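Peroxisomal membrane protein PEX15 (Saccharomyces cerevisiae, PDB 5VXV) anchors the AAA-ATPase subunits PEX1 and PEX6 to the peroxisomal membrane as a docking factor, supporting extraction of the receptor PEX5. Local coordinates at residues Asn95-Arg99 and Glu148-Ile152. Numbering follows the deposited sequence.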
# COMPACT_ATOMS: atom_id res chain seq x y z
N ASN A 95 3.96 2.90 -0.29
CA ASN A 95 2.96 2.24 -1.13
C ASN A 95 2.86 0.76 -0.81
O ASN A 95 1.75 0.20 -0.76
CB ASN A 95 3.30 2.46 -2.61
CG ASN A 95 3.11 3.90 -3.04
OD1 ASN A 95 2.47 4.69 -2.34
ND2 ASN A 95 3.67 4.26 -4.19
N LYS A 96 4.00 0.09 -0.60
CA LYS A 96 3.96 -1.31 -0.17
C LYS A 96 3.19 -1.47 1.13
O LYS A 96 2.37 -2.39 1.28
CB LYS A 96 5.37 -1.87 -0.02
CG LYS A 96 6.13 -2.06 -1.32
CD LYS A 96 7.45 -2.79 -1.10
CE LYS A 96 8.21 -2.95 -2.41
NZ LYS A 96 9.48 -3.73 -2.26
N PHE A 97 3.43 -0.58 2.10
CA PHE A 97 2.73 -0.65 3.38
C PHE A 97 1.22 -0.54 3.18
O PHE A 97 0.45 -1.34 3.73
CB PHE A 97 3.24 0.44 4.31
CG PHE A 97 2.48 0.52 5.61
CD1 PHE A 97 2.83 -0.28 6.69
CD2 PHE A 97 1.41 1.39 5.74
CE1 PHE A 97 2.13 -0.21 7.87
CE2 PHE A 97 0.70 1.46 6.93
CZ PHE A 97 1.06 0.66 7.99
N PHE A 98 0.78 0.44 2.39
CA PHE A 98 -0.65 0.58 2.14
C PHE A 98 -1.22 -0.68 1.49
O PHE A 98 -2.32 -1.13 1.84
CB PHE A 98 -0.93 1.82 1.28
CG PHE A 98 -0.79 3.13 2.02
CD1 PHE A 98 -1.25 3.27 3.32
CD2 PHE A 98 -0.21 4.22 1.41
CE1 PHE A 98 -1.13 4.47 4.00
CE2 PHE A 98 -0.08 5.43 2.08
CZ PHE A 98 -0.54 5.55 3.38
N ARG A 99 -0.49 -1.27 0.54
CA ARG A 99 -0.98 -2.49 -0.10
C ARG A 99 -1.11 -3.62 0.92
O ARG A 99 -2.02 -4.45 0.82
CB ARG A 99 -0.06 -2.89 -1.25
CG ARG A 99 -0.18 -2.01 -2.48
CD ARG A 99 0.40 -2.67 -3.72
NE ARG A 99 1.86 -2.80 -3.64
CZ ARG A 99 2.73 -1.93 -4.15
NH1 ARG A 99 2.31 -0.85 -4.79
NH2 ARG A 99 4.03 -2.15 -4.02
N GLU A 148 1.77 5.98 -8.50
CA GLU A 148 1.41 4.69 -7.93
C GLU A 148 0.52 4.86 -6.70
O GLU A 148 -0.45 4.11 -6.52
CB GLU A 148 2.67 3.89 -7.57
CG GLU A 148 2.38 2.49 -7.03
CD GLU A 148 3.63 1.69 -6.73
OE1 GLU A 148 4.38 2.07 -5.80
OE2 GLU A 148 3.88 0.68 -7.42
N LEU A 149 0.84 5.83 -5.85
CA LEU A 149 0.06 6.06 -4.64
C LEU A 149 -1.40 6.39 -4.98
O LEU A 149 -2.33 5.84 -4.38
CB LEU A 149 0.69 7.19 -3.83
CG LEU A 149 -0.08 7.68 -2.60
CD1 LEU A 149 -0.27 6.55 -1.59
CD2 LEU A 149 0.64 8.86 -1.97
N ILE A 150 -1.61 7.29 -5.94
CA ILE A 150 -2.98 7.66 -6.29
C ILE A 150 -3.69 6.47 -6.92
O ILE A 150 -4.89 6.25 -6.69
CB ILE A 150 -2.99 8.88 -7.23
CG1 ILE A 150 -2.24 10.06 -6.59
CG2 ILE A 150 -4.43 9.29 -7.55
CD1 ILE A 150 -2.77 10.50 -5.24
N GLU A 151 -2.97 5.66 -7.71
CA GLU A 151 -3.62 4.54 -8.36
C GLU A 151 -3.95 3.42 -7.37
O GLU A 151 -4.94 2.70 -7.56
CB GLU A 151 -2.75 4.04 -9.51
CG GLU A 151 -2.73 5.05 -10.66
CD GLU A 151 -2.12 4.51 -11.94
OE1 GLU A 151 -1.62 3.37 -11.93
OE2 GLU A 151 -2.16 5.24 -12.96
N ILE A 152 -3.18 3.29 -6.28
CA ILE A 152 -3.60 2.40 -5.20
C ILE A 152 -4.92 2.88 -4.62
O ILE A 152 -5.87 2.11 -4.44
CB ILE A 152 -2.52 2.32 -4.11
CG1 ILE A 152 -1.27 1.60 -4.63
CG2 ILE A 152 -3.05 1.58 -2.87
CD1 ILE A 152 -0.07 1.73 -3.71
O HOH W 1 5.80 0.21 -4.38
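Asn95 reaches from helix 91-108 into the interface with helix 143-161, where an amide suits a place both buried and polar. Its ND2 donates a 2.8 Å hydrogen bond to Glu148 OE1 and another to the backbone carbonyl of Gly145, while Asn95 CB packs against Ile152 CD1 at 3.6 Å. Ile152, pointing toward the partner helix, fills the space beside Asn95 with a branched apolar chain; its CD1 also lies 3.7 Å from Arg99 NH1. In this helical, probably cytoplasmic part of the protein the chain reverses into helix 112-136 and again out of it, so the segments run nearly parallel, 12° apart, their axes 10.4 Å apart at closest approach. Apolar Phe98 and Leu149 suit the buried side, both touching Met126 of helix 112-136; Phe98 CD2 lies 3.8 Å from Leu149 CD1. Glu148, with two carboxylate oxygens, also takes a salt bridge from long Arg99 (NH1 to OE2, 3.4 Å, its hydrogen bond weak), though Arg99's stronger partner is Asp50, through NH2. A water oxygen accepts from Arg99 NH2 at 3.0 Å and donates to Glu148 OE1 at 2.7 Å.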